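Local coordinates for transcriptional regulatory protein RcsB (Escherichia coli, PDB 5I4C) that acts as the response regulator of the Rcs phosphorelay, binding regulatory DNA to control capsule, biofilm, cell-division and outer-membrane genes, here represented by its receiver domain, at residues I42-D56 / Y73-L86. Residues are numbered along the deposited sequence; the frame is centred on the assembly and turned at random.
Sequences INNLPKLDAHVLITD and YIKRHFPSLSIIVL
The F78 ring takes L45 over one face, where L45 CD1 sits 4.2 Å from the F78 ring centroid, offset toward the rim, in a CH-pi contact; at the ring edge P46 CG lies in plane, 3.9 Å from F78 CE1. The Y73 ring has H77 over one face, while I42 comes at it obliquely, its CG2 3.6 Å from Y73 CE1. The other branch of I42 ends in CD1, which packs on I74 CG1. Deeper in, I74 CD1 meets L53 CD2 at 3.7 Å, the two side chains crossing at about a right angle. L81 turns its CG away from the backbone N (chi1 -177°), which carries CD2 in to L45 CD2, tip to tip, and to L53 CB. I74, L53 and L81 lie in or beside the beta-alpha-beta unit of strand 52-56, helix 67-77 and strand 82-87, part of the CheY-like receiver fold; helix 38-44 and the 3-10 turn after it pack against it on the same side of the sheet. S82 N bonds H51 O; L53 and T55 then each use both N and O, L53 to S82 O and I84 N, T55 to I84 O and L86 N. On the other side of the sheet, V52, I54 and I84 lie under helix 112-124. Further along, D56, the predicted phosphorylation site and unmodified here, salt-bridges K109 through OD1 and accepts a hydrogen bond from S58 N at OD2; a water on L86 O also reaches D56 OD1, weakly.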
loop_
_atom_site.group_PDB
_atom_site.type_symbol
_atom_site.label_atom_id
_atom_site.label_comp_id
_atom_site.label_asym_id
_atom_site.label_seq_id
_atom_site.Cartn_x
_atom_site.Cartn_y
_atom_site.Cartn_z
ATOM N N ILE A 42 9.644 -12.997 -14.538
ATOM C CA ILE A 42 10.709 -13.431 -15.413
ATOM C C ILE A 42 10.134 -14.189 -16.591
ATOM O O ILE A 42 10.586 -14.007 -17.706
ATOM C CB ILE A 42 11.745 -14.308 -14.667
ATOM C CG1 ILE A 42 12.546 -13.514 -13.614
ATOM C CG2 ILE A 42 12.677 -15.079 -15.642
ATOM C CD1 ILE A 42 13.095 -12.223 -14.126
ATOM N N ASN A 43 9.106 -14.998 -16.345
ATOM C CA ASN A 43 8.439 -15.725 -17.423
ATOM C C ASN A 43 7.803 -14.866 -18.453
ATOM O O ASN A 43 7.832 -15.217 -19.613
ATOM C CB ASN A 43 7.362 -16.674 -16.918
ATOM C CG ASN A 43 7.908 -17.937 -16.399
ATOM O OD1 ASN A 43 9.041 -18.283 -16.646
ATOM N ND2 ASN A 43 7.114 -18.623 -15.615
ATOM N N ASN A 44 7.259 -13.733 -18.046
ATOM C CA ASN A 44 6.533 -12.880 -18.977
ATOM C C ASN A 44 7.311 -11.669 -19.450
ATOM O O ASN A 44 6.962 -11.110 -20.449
ATOM C CB ASN A 44 5.276 -12.460 -18.323
ATOM C CG ASN A 44 4.353 -13.596 -18.196
ATOM O OD1 ASN A 44 3.818 -14.083 -19.197
ATOM N ND2 ASN A 44 4.264 -14.161 -17.000
ATOM N N LEU A 45 8.398 -11.329 -18.799
ATOM C CA LEU A 45 9.274 -10.243 -19.240
ATOM C C LEU A 45 9.576 -10.195 -20.753
ATOM O O LEU A 45 9.398 -9.165 -21.351
ATOM C CB LEU A 45 10.591 -10.178 -18.435
ATOM C CG LEU A 45 10.667 -8.992 -17.458
ATOM C CD1 LEU A 45 11.805 -9.127 -16.466
ATOM C CD2 LEU A 45 10.823 -7.712 -18.204
ATOM N N PRO A 46 10.036 -11.290 -21.353
ATOM C CA PRO A 46 10.339 -11.218 -22.800
ATOM C C PRO A 46 9.127 -10.842 -23.653
ATOM O O PRO A 46 9.284 -10.356 -24.788
ATOM C CB PRO A 46 10.806 -12.626 -23.145
ATOM C CG PRO A 46 11.209 -13.241 -21.805
ATOM C CD PRO A 46 10.247 -12.633 -20.809
ATOM N N LYS A 47 7.921 -11.038 -23.116
ATOM C CA LYS A 47 6.669 -10.834 -23.897
ATOM C C LYS A 47 6.103 -9.381 -23.905
ATOM O O LYS A 47 5.089 -9.080 -24.565
ATOM C CB LYS A 47 5.591 -11.813 -23.424
ATOM C CG LYS A 47 6.004 -13.276 -23.371
ATOM C CD LYS A 47 4.922 -14.030 -22.565
ATOM C CE LYS A 47 5.297 -15.440 -22.241
ATOM N NZ LYS A 47 4.156 -16.105 -21.565
ATOM N N LEU A 48 6.733 -8.500 -23.156
ATOM C CA LEU A 48 6.189 -7.164 -22.861
ATOM C C LEU A 48 7.330 -6.250 -23.279
ATOM O O LEU A 48 8.468 -6.533 -22.958
ATOM C CB LEU A 48 5.957 -7.024 -21.335
ATOM C CG LEU A 48 4.982 -8.032 -20.713
ATOM C CD1 LEU A 48 4.900 -7.810 -19.211
ATOM C CD2 LEU A 48 3.616 -7.856 -21.342
ATOM N N ASP A 49 7.061 -5.169 -23.959
ATOM C CA ASP A 49 8.154 -4.348 -24.482
ATOM C C ASP A 49 8.512 -3.262 -23.414
ATOM O O ASP A 49 8.439 -2.069 -23.675
ATOM C CB ASP A 49 7.749 -3.799 -25.865
ATOM C CG ASP A 49 7.813 -4.879 -27.001
ATOM O OD1 ASP A 49 8.082 -6.090 -26.752
ATOM O OD2 ASP A 49 7.620 -4.492 -28.168
ATOM N N ALA A 50 8.925 -3.727 -22.230
ATOM C CA ALA A 50 9.163 -2.919 -21.049
ATOM C C ALA A 50 10.479 -2.155 -21.147
ATOM O O ALA A 50 11.477 -2.711 -21.608
ATOM C CB ALA A 50 9.224 -3.817 -19.814
ATOM N N HIS A 51 10.489 -0.922 -20.678
ATOM C CA HIS A 51 11.723 -0.115 -20.575
ATOM C C HIS A 51 12.347 -0.109 -19.176
ATOM O O HIS A 51 13.561 -0.058 -18.995
ATOM C CB HIS A 51 11.443 1.311 -21.073
ATOM C CG HIS A 51 10.926 1.343 -22.461
ATOM N ND1 HIS A 51 9.904 2.155 -22.850
ATOM C CD2 HIS A 51 11.262 0.610 -23.556
ATOM C CE1 HIS A 51 9.638 1.953 -24.129
ATOM N NE2 HIS A 51 10.428 0.996 -24.578
ATOM N N VAL A 52 11.497 -0.184 -18.167
ATOM C CA VAL A 52 11.874 -0.025 -16.792
ATOM C C VAL A 52 11.099 -1.069 -15.993
ATOM O O VAL A 52 9.902 -1.246 -16.205
ATOM C CB VAL A 52 11.453 1.376 -16.241
ATOM C CG1 VAL A 52 11.986 1.582 -14.814
ATOM C CG2 VAL A 52 12.075 2.422 -17.083
ATOM N N LEU A 53 11.808 -1.730 -15.136
ATOM C CA LEU A 53 11.201 -2.549 -14.100
ATOM C C LEU A 53 11.244 -1.830 -12.759
ATOM O O LEU A 53 12.333 -1.455 -12.311
ATOM C CB LEU A 53 11.937 -3.851 -13.989
ATOM C CG LEU A 53 11.450 -4.701 -12.808
ATOM C CD1 LEU A 53 10.005 -5.163 -12.825
ATOM C CD2 LEU A 53 12.393 -5.818 -12.639
ATOM N N ILE A 54 10.074 -1.682 -12.135
ATOM C CA ILE A 54 9.925 -1.106 -10.806
ATOM C C ILE A 54 9.573 -2.243 -9.841
ATOM O O ILE A 54 8.473 -2.788 -9.900
ATOM C CB ILE A 54 8.859 -0.015 -10.797
ATOM C CG1 ILE A 54 9.182 1.022 -11.861
ATOM C CG2 ILE A 54 8.753 0.624 -9.423
ATOM C CD1 ILE A 54 8.042 1.964 -12.167
ATOM N N THR A 55 10.491 -2.577 -8.969
ATOM C CA THR A 55 10.365 -3.810 -8.264
ATOM C C THR A 55 10.762 -3.746 -6.772
ATOM O O THR A 55 11.744 -3.108 -6.375
ATOM C CB THR A 55 11.157 -4.969 -8.957
ATOM O OG1 THR A 55 10.817 -6.231 -8.339
ATOM C CG2 THR A 55 12.721 -4.797 -8.793
ATOM N N ASP A 56 9.959 -4.405 -5.955
ATOM C CA ASP A 56 10.320 -4.748 -4.581
ATOM C C ASP A 56 11.421 -5.854 -4.590
ATOM O O ASP A 56 11.528 -6.608 -5.556
ATOM C CB ASP A 56 9.098 -5.298 -3.872
ATOM C CG ASP A 56 9.298 -5.398 -2.383
ATOM O OD1 ASP A 56 9.493 -4.373 -1.707
ATOM O OD2 ASP A 56 9.266 -6.505 -1.897
ATOM N N TYR A 73 20.189 -11.989 -11.802
ATOM C CA TYR A 73 19.457 -12.667 -12.861
ATOM C C TYR A 73 18.987 -11.685 -13.963
ATOM O O TYR A 73 19.276 -11.888 -15.160
ATOM C CB TYR A 73 18.288 -13.506 -12.286
ATOM C CG TYR A 73 17.664 -14.368 -13.343
ATOM C CD1 TYR A 73 16.755 -13.819 -14.252
ATOM C CD2 TYR A 73 18.097 -15.696 -13.561
ATOM C CE1 TYR A 73 16.251 -14.547 -15.310
ATOM C CE2 TYR A 73 17.545 -16.460 -14.604
ATOM C CZ TYR A 73 16.629 -15.876 -15.468
ATOM O OH TYR A 73 16.084 -16.510 -16.516
ATOM N N ILE A 74 18.306 -10.626 -13.568
ATOM C CA ILE A 74 17.752 -9.638 -14.543
ATOM C C ILE A 74 18.861 -8.898 -15.294
ATOM O O ILE A 74 18.757 -8.684 -16.533
ATOM C CB ILE A 74 16.797 -8.657 -13.853
ATOM C CG1 ILE A 74 15.605 -9.436 -13.300
ATOM C CG2 ILE A 74 16.277 -7.622 -14.836
ATOM C CD1 ILE A 74 14.753 -8.680 -12.381
ATOM N N LYS A 75 19.926 -8.501 -14.592
ATOM C CA LYS A 75 21.015 -7.800 -15.269
ATOM C C LYS A 75 21.660 -8.632 -16.315
ATOM O O LYS A 75 22.074 -8.115 -17.321
ATOM C CB LYS A 75 22.132 -7.340 -14.351
ATOM C CG LYS A 75 21.763 -6.400 -13.234
ATOM C CD LYS A 75 21.071 -5.130 -13.683
ATOM C CE LYS A 75 21.977 -4.097 -14.381
ATOM N NZ LYS A 75 21.171 -2.840 -14.683
ATOM N N ARG A 76 21.719 -9.927 -16.079
ATOM C CA ARG A 76 22.356 -10.841 -17.027
ATOM C C ARG A 76 21.450 -11.166 -18.180
ATOM O O ARG A 76 21.873 -11.181 -19.332
ATOM C CB ARG A 76 22.704 -12.069 -16.239
ATOM C CG ARG A 76 23.434 -13.060 -16.989
ATOM C CD ARG A 76 24.105 -14.019 -16.018
ATOM N NE ARG A 76 24.459 -15.061 -16.921
ATOM C CZ ARG A 76 23.666 -16.082 -17.230
ATOM N NH1 ARG A 76 22.550 -16.316 -16.580
ATOM N NH2 ARG A 76 24.071 -16.936 -18.159
ATOM N N HIS A 77 20.194 -11.492 -17.879
ATOM C CA HIS A 77 19.276 -11.944 -18.932
ATOM C C HIS A 77 18.533 -10.814 -19.679
ATOM O O HIS A 77 18.087 -11.025 -20.789
ATOM C CB HIS A 77 18.228 -12.912 -18.341
ATOM C CG HIS A 77 18.791 -14.246 -17.993
ATOM N ND1 HIS A 77 18.980 -15.240 -18.938
ATOM C CD2 HIS A 77 19.282 -14.734 -16.830
ATOM C CE1 HIS A 77 19.501 -16.301 -18.346
ATOM N NE2 HIS A 77 19.679 -16.030 -17.068
ATOM N N PHE A 78 18.392 -9.650 -19.086
ATOM C CA PHE A 78 17.715 -8.464 -19.673
ATOM C C PHE A 78 18.658 -7.263 -19.462
ATOM O O PHE A 78 18.379 -6.317 -18.689
ATOM C CB PHE A 78 16.347 -8.245 -19.030
ATOM C CG PHE A 78 15.482 -9.504 -19.034
ATOM C CD1 PHE A 78 14.805 -9.882 -20.179
ATOM C CD2 PHE A 78 15.407 -10.303 -17.945
ATOM C CE1 PHE A 78 14.022 -11.029 -20.201
ATOM C CE2 PHE A 78 14.636 -11.444 -17.957
ATOM C CZ PHE A 78 13.938 -11.790 -19.067
ATOM N N PRO A 79 19.808 -7.296 -20.118
ATOM C CA PRO A 79 20.824 -6.289 -19.700
ATOM C C PRO A 79 20.537 -4.799 -19.979
ATOM O O PRO A 79 21.164 -3.964 -19.340
ATOM C CB PRO A 79 22.102 -6.743 -20.417
ATOM C CG PRO A 79 21.615 -7.527 -21.571
ATOM C CD PRO A 79 20.318 -8.179 -21.182
ATOM N N SER A 80 19.609 -4.444 -20.844
ATOM C CA SER A 80 19.237 -3.035 -21.039
ATOM C C SER A 80 17.957 -2.614 -20.313
ATOM O O SER A 80 17.518 -1.495 -20.463
ATOM C CB SER A 80 19.106 -2.760 -22.499
ATOM O OG SER A 80 20.301 -3.166 -23.133
ATOM N N LEU A 81 17.379 -3.517 -19.517
ATOM C CA LEU A 81 16.185 -3.186 -18.733
ATOM C C LEU A 81 16.627 -2.348 -17.539
ATOM O O LEU A 81 17.520 -2.762 -16.770
ATOM C CB LEU A 81 15.504 -4.446 -18.253
ATOM C CG LEU A 81 14.205 -4.264 -17.486
ATOM C CD1 LEU A 81 13.120 -3.632 -18.331
ATOM C CD2 LEU A 81 13.733 -5.598 -16.945
ATOM N N SER A 82 16.021 -1.182 -17.403
ATOM C CA SER A 82 16.394 -0.264 -16.320
ATOM C C SER A 82 15.622 -0.727 -15.145
ATOM O O SER A 82 14.530 -1.244 -15.281
ATOM C CB SER A 82 16.049 1.155 -16.660
ATOM O OG SER A 82 16.760 1.597 -17.785
ATOM N N ILE A 83 16.197 -0.598 -13.983
ATOM C CA ILE A 83 15.560 -1.100 -12.792
ATOM C C ILE A 83 15.496 -0.026 -11.718
ATOM O O ILE A 83 16.512 0.633 -11.437
ATOM C CB ILE A 83 16.335 -2.259 -12.228
ATOM C CG1 ILE A 83 16.387 -3.384 -13.218
ATOM C CG2 ILE A 83 15.704 -2.741 -10.919
ATOM C CD1 ILE A 83 17.412 -4.403 -12.774
ATOM N N ILE A 84 14.294 0.203 -11.231
ATOM C CA ILE A 84 14.037 0.936 -10.014
ATOM C C ILE A 84 13.613 -0.017 -8.926
ATOM O O ILE A 84 12.588 -0.725 -9.061
ATOM C CB ILE A 84 12.986 2.017 -10.178
ATOM C CG1 ILE A 84 13.471 3.060 -11.192
ATOM C CG2 ILE A 84 12.700 2.713 -8.831
ATOM C CD1 ILE A 84 12.396 4.068 -11.581
ATOM N N VAL A 85 14.396 -0.006 -7.841
ATOM C CA VAL A 85 14.090 -0.771 -6.641
ATOM C C VAL A 85 13.194 0.039 -5.689
ATOM O O VAL A 85 13.497 1.167 -5.420
ATOM C CB VAL A 85 15.372 -1.255 -5.955
ATOM C CG1 VAL A 85 15.126 -1.820 -4.563
ATOM C CG2 VAL A 85 15.975 -2.355 -6.833
ATOM N N LEU A 86 12.145 -0.600 -5.183
ATOM C CA LEU A 86 11.277 -0.092 -4.124
ATOM C C LEU A 86 11.761 -0.638 -2.798
ATOM O O LEU A 86 11.880 -1.865 -2.650
ATOM C CB LEU A 86 9.826 -0.610 -4.328
ATOM C CG LEU A 86 9.121 -0.195 -5.619
ATOM C CD1 LEU A 86 7.752 -0.886 -5.755
ATOM C CD2 LEU A 86 9.015 1.331 -5.641
HETATM O O HOH W 1 15.330 0.557 -20.819
HETATM O O HOH W 2 12.675 -4.119 -1.559
#